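Local structure of cell wall binding protein cwp8 (Peptoclostridium difficile, 5J6Q) at residues Glu394-Glu399 with Leu406-Gln411; Lys366-Val371 with Glu383-Leu388; Ala321-Leu326 with Glu399-Thr404. The protein probably anchors itself to the cell wall through its three CWB2 modules, as a surface protein of the S-layer type. All coordinates share one frame; numbering follows the deposited sequence.

Interaction 1 of 3, residues Glu394-Glu399 with Leu406-Gln411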
# COMPACT_ATOMS: atom_id res chain seq x y z
N GLU A 394 -14.93 39.09 2.01
CA GLU A 394 -15.92 39.58 2.96
C GLU A 394 -15.76 38.97 4.35
O GLU A 394 -15.75 37.73 4.47
CB GLU A 394 -17.31 39.24 2.42
CG GLU A 394 -18.45 39.52 3.39
CD GLU A 394 -19.80 39.27 2.75
OE1 GLU A 394 -19.88 38.54 1.73
OE2 GLU A 394 -20.80 39.80 3.28
N ARG A 395 -15.64 39.80 5.40
CA ARG A 395 -15.48 39.20 6.71
C ARG A 395 -16.82 39.03 7.41
O ARG A 395 -17.69 39.93 7.38
CB ARG A 395 -14.48 39.96 7.59
CG ARG A 395 -13.98 39.02 8.70
CD ARG A 395 -13.06 39.65 9.73
NE ARG A 395 -11.71 39.83 9.19
CZ ARG A 395 -10.60 39.31 9.72
NH1 ARG A 395 -9.42 39.58 9.19
NH2 ARG A 395 -10.67 38.51 10.78
N VAL A 396 -16.98 37.82 8.00
CA VAL A 396 -18.19 37.38 8.69
C VAL A 396 -17.75 37.26 10.12
O VAL A 396 -17.12 36.25 10.51
CB VAL A 396 -18.68 36.02 8.12
CG1 VAL A 396 -19.94 35.55 8.83
CG2 VAL A 396 -18.93 36.13 6.61
N SER A 397 -18.07 38.28 10.92
CA SER A 397 -17.61 38.30 12.29
C SER A 397 -18.36 39.27 13.21
O SER A 397 -19.16 40.12 12.75
CB SER A 397 -16.13 38.67 12.29
OG SER A 397 -15.55 38.34 13.54
N GLY A 398 -18.09 39.10 14.51
CA GLY A 398 -18.70 39.89 15.57
C GLY A 398 -17.67 40.00 16.69
O GLY A 398 -16.56 39.56 16.52
N GLU A 399 -18.06 40.58 17.84
CA GLU A 399 -17.17 40.83 19.00
C GLU A 399 -16.71 39.54 19.66
O GLU A 399 -15.63 39.50 20.25
CB GLU A 399 -17.91 41.70 20.03
N LEU A 406 -24.25 34.40 14.91
CA LEU A 406 -25.42 35.09 14.31
C LEU A 406 -25.04 35.71 12.92
O LEU A 406 -25.82 35.69 11.98
CB LEU A 406 -25.94 36.17 15.28
CG LEU A 406 -26.22 35.62 16.68
CD1 LEU A 406 -26.13 36.74 17.74
CD2 LEU A 406 -27.59 34.99 16.70
N GLU A 407 -23.84 36.25 12.78
CA GLU A 407 -23.42 36.76 11.47
C GLU A 407 -23.39 35.63 10.43
O GLU A 407 -23.88 35.82 9.31
CB GLU A 407 -22.04 37.41 11.58
CG GLU A 407 -22.06 38.65 12.48
CD GLU A 407 -23.06 39.70 11.99
OE1 GLU A 407 -23.64 40.39 12.84
OE2 GLU A 407 -23.27 39.82 10.76
N ILE A 408 -22.83 34.43 10.79
CA ILE A 408 -22.80 33.28 9.85
C ILE A 408 -24.20 33.00 9.51
O ILE A 408 -24.58 32.82 8.34
CB ILE A 408 -22.20 32.00 10.53
CG1 ILE A 408 -20.71 32.15 10.74
CG2 ILE A 408 -22.51 30.78 9.71
CD1 ILE A 408 -20.16 31.01 11.68
N ALA A 409 -24.99 32.88 10.60
CA ALA A 409 -26.41 32.60 10.49
C ALA A 409 -27.07 33.52 9.44
O ALA A 409 -27.85 33.03 8.61
CB ALA A 409 -27.06 32.81 11.84
N LYS A 410 -26.76 34.82 9.48
CA LYS A 410 -27.35 35.79 8.55
C LYS A 410 -26.94 35.58 7.08
O LYS A 410 -27.73 35.91 6.20
CB LYS A 410 -26.99 37.20 9.00
CG LYS A 410 -27.82 37.67 10.17
CD LYS A 410 -27.78 39.21 10.27
CE LYS A 410 -27.38 39.65 11.66
NZ LYS A 410 -26.34 40.73 11.63
N GLN A 411 -25.72 35.05 6.83
CA GLN A 411 -25.21 34.77 5.48
C GLN A 411 -25.94 33.57 4.85
O GLN A 411 -25.71 33.26 3.67
CB GLN A 411 -23.72 34.45 5.50
CG GLN A 411 -22.85 35.61 5.91
CD GLN A 411 -22.57 36.52 4.73
OE1 GLN A 411 -23.03 36.28 3.56
NE2 GLN A 411 -21.80 37.56 5.00

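Interaction 2 of 3, residues Lys366-Val371 with Glu383-Leu388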
# COMPACT_ATOMS: atom_id res chain seq x y z
N LYS A 366 -15.95 35.15 -7.73
CA LYS A 366 -16.14 34.44 -6.48
C LYS A 366 -15.65 35.20 -5.31
O LYS A 366 -14.87 36.16 -5.41
CB LYS A 366 -15.45 33.08 -6.56
CG LYS A 366 -16.07 32.26 -7.69
CD LYS A 366 -15.14 31.22 -8.20
CE LYS A 366 -15.92 30.31 -9.18
NZ LYS A 366 -15.06 29.21 -9.65
N LYS A 367 -16.12 34.77 -4.16
CA LYS A 367 -15.80 35.37 -2.89
C LYS A 367 -15.04 34.45 -1.88
O LYS A 367 -15.14 33.25 -1.91
CB LYS A 367 -17.11 35.78 -2.25
CG LYS A 367 -17.62 37.10 -2.81
CD LYS A 367 -19.02 36.95 -3.33
CE LYS A 367 -20.02 37.41 -2.31
NZ LYS A 367 -21.39 36.95 -2.66
N ILE A 368 -14.31 35.08 -1.00
CA ILE A 368 -13.54 34.50 0.06
C ILE A 368 -14.12 35.13 1.36
O ILE A 368 -14.04 36.36 1.52
CB ILE A 368 -12.04 34.83 -0.02
CG1 ILE A 368 -11.40 34.17 -1.27
CG2 ILE A 368 -11.34 34.36 1.27
CD1 ILE A 368 -9.94 34.59 -1.44
N TYR A 369 -14.79 34.28 2.24
CA TYR A 369 -15.29 34.77 3.48
C TYR A 369 -14.29 34.39 4.56
O TYR A 369 -13.89 33.22 4.62
CB TYR A 369 -16.62 34.12 3.84
CG TYR A 369 -17.71 34.28 2.83
CD1 TYR A 369 -17.78 33.48 1.71
CD2 TYR A 369 -18.72 35.23 3.01
CE1 TYR A 369 -18.82 33.59 0.79
CE2 TYR A 369 -19.76 35.36 2.10
CZ TYR A 369 -19.81 34.54 0.99
OH TYR A 369 -20.84 34.69 0.08
N ILE A 370 -13.89 35.31 5.41
CA ILE A 370 -12.99 35.03 6.53
C ILE A 370 -13.93 35.01 7.76
O ILE A 370 -14.59 36.01 8.02
CB ILE A 370 -11.92 36.13 6.56
CG1 ILE A 370 -10.96 35.88 5.40
CG2 ILE A 370 -11.16 36.17 7.89
CD1 ILE A 370 -10.18 37.08 4.96
N VAL A 371 -14.07 33.86 8.45
CA VAL A 371 -14.94 33.79 9.63
C VAL A 371 -14.10 34.07 10.89
O VAL A 371 -12.98 33.58 10.98
CB VAL A 371 -15.60 32.41 9.63
CG1 VAL A 371 -16.42 32.20 10.92
CG2 VAL A 371 -16.49 32.27 8.39
N GLU A 383 -5.55 41.49 3.69
CA GLU A 383 -5.06 42.37 2.62
C GLU A 383 -4.15 41.63 1.64
O GLU A 383 -4.02 42.07 0.49
CB GLU A 383 -4.31 43.57 3.23
CG GLU A 383 -3.06 43.16 3.97
CD GLU A 383 -2.50 44.26 4.85
OE1 GLU A 383 -1.29 44.55 4.73
OE2 GLU A 383 -3.27 44.82 5.66
N LYS A 384 -3.50 40.55 2.06
CA LYS A 384 -2.70 39.82 1.09
C LYS A 384 -3.71 39.16 0.17
O LYS A 384 -3.48 39.03 -1.04
CB LYS A 384 -1.79 38.75 1.76
CG LYS A 384 -1.28 37.70 0.75
CD LYS A 384 -0.41 36.60 1.42
CE LYS A 384 -0.24 35.40 0.49
NZ LYS A 384 1.09 35.35 -0.22
N LEU A 385 -4.85 38.75 0.74
CA LEU A 385 -5.89 38.10 -0.03
C LEU A 385 -6.57 39.09 -0.96
O LEU A 385 -7.03 38.68 -2.01
CB LEU A 385 -6.92 37.48 0.93
CG LEU A 385 -6.40 36.28 1.70
CD1 LEU A 385 -7.32 36.02 2.87
CD2 LEU A 385 -6.34 35.06 0.79
N SER A 386 -6.66 40.39 -0.58
CA SER A 386 -7.27 41.37 -1.48
C SER A 386 -6.40 41.55 -2.71
O SER A 386 -6.87 42.09 -3.69
CB SER A 386 -7.45 42.73 -0.78
OG SER A 386 -6.21 43.29 -0.39
N LYS A 387 -5.14 41.09 -2.68
CA LYS A 387 -4.27 41.24 -3.85
C LYS A 387 -4.59 40.22 -4.90
O LYS A 387 -4.11 40.34 -6.02
CB LYS A 387 -2.78 41.15 -3.49
CG LYS A 387 -2.41 42.01 -2.26
CD LYS A 387 -1.93 43.41 -2.65
CE LYS A 387 -2.52 44.47 -1.76
NZ LYS A 387 -1.70 44.67 -0.53
N LEU A 388 -5.40 39.22 -4.57
CA LEU A 388 -5.73 38.18 -5.56
C LEU A 388 -6.58 38.68 -6.74
O LEU A 388 -6.25 38.42 -7.88
CB LEU A 388 -6.51 36.99 -4.95
CG LEU A 388 -5.96 35.64 -5.35
CD1 LEU A 388 -6.48 34.56 -4.41
CD2 LEU A 388 -6.36 35.33 -6.77

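Interaction 3 of 3, residues Ala321-Leu326 with Glu399-Thr404. With SO4 (sulfate ion), chain E.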
# COMPACT_ATOMS: atom_id res chain seq x y z
N ALA A 321 -10.01 27.81 15.58
CA ALA A 321 -11.37 28.35 15.75
C ALA A 321 -12.43 27.30 15.55
O ALA A 321 -13.20 27.29 14.57
CB ALA A 321 -11.58 29.50 14.76
N ILE A 322 -12.52 26.42 16.52
CA ILE A 322 -13.46 25.31 16.45
C ILE A 322 -14.88 25.80 16.38
O ILE A 322 -15.64 25.30 15.53
CB ILE A 322 -13.23 24.38 17.66
CG1 ILE A 322 -11.80 23.93 17.63
CG2 ILE A 322 -14.17 23.21 17.64
CD1 ILE A 322 -11.47 23.19 16.28
N VAL A 323 -15.26 26.78 17.24
CA VAL A 323 -16.70 27.15 17.16
C VAL A 323 -17.07 27.85 15.84
O VAL A 323 -18.14 27.55 15.29
CB VAL A 323 -17.12 27.99 18.38
CG1 VAL A 323 -18.46 28.68 18.14
CG2 VAL A 323 -17.21 27.11 19.63
N ASP A 324 -16.24 28.77 15.35
CA ASP A 324 -16.57 29.45 14.11
C ASP A 324 -16.60 28.43 13.01
O ASP A 324 -17.45 28.49 12.11
CB ASP A 324 -15.51 30.53 13.79
CG ASP A 324 -15.21 31.49 14.92
OD1 ASP A 324 -16.07 31.66 15.80
OD2 ASP A 324 -14.10 32.08 14.91
N GLY A 325 -15.64 27.50 13.05
CA GLY A 325 -15.60 26.47 12.04
C GLY A 325 -16.80 25.53 12.02
O GLY A 325 -17.37 25.31 10.97
N LEU A 326 -17.19 24.95 13.17
CA LEU A 326 -18.30 23.98 13.14
C LEU A 326 -19.55 24.71 12.73
O LEU A 326 -20.35 24.17 11.96
CB LEU A 326 -18.44 23.24 14.51
CG LEU A 326 -18.99 24.04 15.69
CD1 LEU A 326 -20.51 24.04 15.68
CD2 LEU A 326 -18.55 23.38 17.00
N GLU A 399 -18.06 40.58 17.84
CA GLU A 399 -17.17 40.83 19.00
C GLU A 399 -16.71 39.54 19.66
O GLU A 399 -15.63 39.50 20.25
CB GLU A 399 -17.91 41.70 20.03
N ASP A 400 -17.54 38.49 19.59
CA ASP A 400 -17.22 37.19 20.15
C ASP A 400 -17.92 36.10 19.32
O ASP A 400 -18.62 36.41 18.36
CB ASP A 400 -17.61 37.12 21.64
CG ASP A 400 -19.03 37.54 21.95
OD1 ASP A 400 -19.95 37.22 21.14
OD2 ASP A 400 -19.24 38.17 23.01
N ARG A 401 -17.73 34.83 19.70
CA ARG A 401 -18.25 33.64 19.01
C ARG A 401 -19.75 33.63 18.90
O ARG A 401 -20.30 33.17 17.88
CB ARG A 401 -17.81 32.39 19.77
CG ARG A 401 -18.71 32.11 20.96
CD ARG A 401 -18.13 31.06 21.83
NE ARG A 401 -16.87 31.53 22.36
CZ ARG A 401 -16.01 30.76 23.00
NH1 ARG A 401 -14.89 31.28 23.48
NH2 ARG A 401 -16.24 29.46 23.15
N PHE A 402 -20.42 34.12 19.95
CA PHE A 402 -21.86 34.15 20.01
C PHE A 402 -22.31 35.06 18.90
O PHE A 402 -23.26 34.75 18.18
CB PHE A 402 -22.36 34.69 21.39
CG PHE A 402 -21.75 33.97 22.57
CD1 PHE A 402 -20.75 34.56 23.33
CD2 PHE A 402 -22.16 32.68 22.91
CE1 PHE A 402 -20.16 33.88 24.40
CE2 PHE A 402 -21.58 32.01 23.99
CZ PHE A 402 -20.58 32.62 24.73
N GLU A 403 -21.62 36.19 18.76
CA GLU A 403 -21.95 37.18 17.75
C GLU A 403 -21.55 36.69 16.37
O GLU A 403 -22.29 36.90 15.41
CB GLU A 403 -21.26 38.51 18.06
CG GLU A 403 -21.90 39.22 19.24
CD GLU A 403 -21.17 40.50 19.61
OE1 GLU A 403 -20.81 41.27 18.69
OE2 GLU A 403 -20.97 40.72 20.82
N THR A 404 -20.40 36.04 16.26
CA THR A 404 -20.01 35.54 14.97
C THR A 404 -21.03 34.53 14.46
O THR A 404 -21.38 34.59 13.28
CB THR A 404 -18.61 35.02 15.08
OG1 THR A 404 -17.78 36.17 15.39
CG2 THR A 404 -18.14 34.29 13.78
S SO4 E . -14.50 34.67 22.19
O1 SO4 E . -14.80 35.54 23.36
O2 SO4 E . -13.67 33.53 22.57
O3 SO4 E . -13.76 35.44 21.24
O4 SO4 E . -15.79 34.23 21.65

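Interaction 1 of 3, residues Glu394-Glu399 with Leu406-Gln411
V396 and I408 form the apolar middle of this contact. With CG1 anti to the backbone N (chi1 -180°), V396 lays that methyl against the C-terminal half of helix 401-410, at E407 and I408: CG1 is 3.7 Å from the backbone N of I408 and 4.0 Å from I408 CG1. The other methyl, CG2, rests on the amide end of Q411, 3.6 Å from NE2. A beta-branched valine suits the place, since its two methyls serve two neighbours at once. Strand 392-396 is the edge strand of a parallel four-stranded sheet, and the chain turns through S397 and G398 into helix 401-410, which packs back on that strand in the alpha/beta manner of the CWB2 region, consistent with its toprim-like fold.

The polar link is a single hydrogen bond, Q411 NE2 to E394 OE2, 3.0 Å long with an N-H...O angle of 162°. The acceptor lies in the amide plane of Q411, yet the amide stands above the carboxylate plane, the two groups being turned 78° apart. K392 is a weak, long ion partner of the same carboxylate.

At the far end E407 packs by its aliphatic part, CG lying 3.3 Å from S397 O, while its carboxylate forms a salt bridge with K410.

Interaction 2 of 3, residues Lys366-Val371 with Glu383-Leu388
I370 meets L385 tip to tip, its CD1 methyl 3.7 Å from L385 CD1. The two side chains belong to the beta-alpha-beta unit made of strand 367-371, helix 379-386 and strand 392-396, a fitting place for branched aliphatic residues: one face of the strand is turned to the helix, and branched side chains span the distance between the two backbones. That distance is considerable, for the nearest CA atoms, those of I368 and L385, are 8.5 Å apart, and no hydrogen bond bridges it.

From 383-388, L385 alone carries the contact. Its leucine fork spreads over two strand positions, CD1 going to I370 while CD2 lies 4.3 Å from I368 CD1, a looser approach. I368 and I370 are two residues apart in an extended strand and therefore project from the same face of the sheet, whereas Y369 between them turns to the other face, where it packs on E394, V396 and Q411. In I370, CG1 stands anti to the carbonyl carbon (chi1 -74°), and the extended chi2 (158°) then sends CD1 out to the leucine.

All three touching side chains are buried. L385 also leans on L316 and I370 on V393, so the neighbouring strands 313-318 and 392-396 contribute to the same apolar layer. Beyond this layer the hydroxyl of S386 turns back on its own backbone, OG donating to E383 O at 2.7 Å.

Interaction 3 of 3, residues Ala321-Leu326 with Glu399-Thr404
R401, beside V323 at the start of its own helix, grips a sulfate ion with three hydrogen bonds drawn from both backbone and side chain. Its backbone N and its NE both donate to sulfate O4, at 2.8 Å and 3.0 Å, and NH1 donates to O2 at 2.7 Å. The guanidinium meets the ion edge-on, with the sulfur in its plane, so the planar group offers NE and NH1 together as a fork. The long, bent chain makes this possible: CG lies between the backbone N and the carbonyl carbon (chi1 82°), and the bend at chi3 (63°) turns NE and NH1 to the sulfate, off the N-terminal end of the helix. Positive charge and the helix N-terminus, whose dipole would add to the attraction, both suit an anion here; the sulfate itself probably came from the crystallisation liquor.

D400 is the N-cap of this helix. Its OD1 accepts from E403 N at 3.1 Å, and a short carboxylate is well matched to such a first-turn amide.

Across to helix 322-327 the contact is van der Waals packing, without a hydrogen bond, and fairly loose. V323 CG1 lies 4.1 Å from R401 CB, the two side chains crossing at about a right angle, so it is the aliphatic root of the arginine that packs there. D324 lies beside T404, with OD1 3.9 Å from T404 CG2, again with the side chains crossed. Although D324 and R401 carry opposite charges, OD1 is 6.6 Å from R401 NE and they form no salt bridge.

V371 of strand 367-371 touches both D324 and T404, while V323 and R401 also rest on V446 of strand 444-447, which places these two helices between the parallel sheets to which those strands belong.

Overall arrangement
Helix 401-410 joins two of the contacts: interaction 3 uses its N-terminal turn and interaction 1 its later turns, with centres about 9 Å apart and E399 common to both. Interactions 1 and 2 share the sheet instead, their centres about 15 Å apart, because strands 392-396 and 367-371 are neighbours held by backbone bonds such as E394 N to I368 O (2.9 Å) and V396 N to I370 O (3.0 Å). Interactions 2 and 3 lie about 19 Å apart, centre to centre, yet V371 reaches between them, its CG1 3.4 Å from D324 CB. Of the three, interaction 3 holds the sulfate.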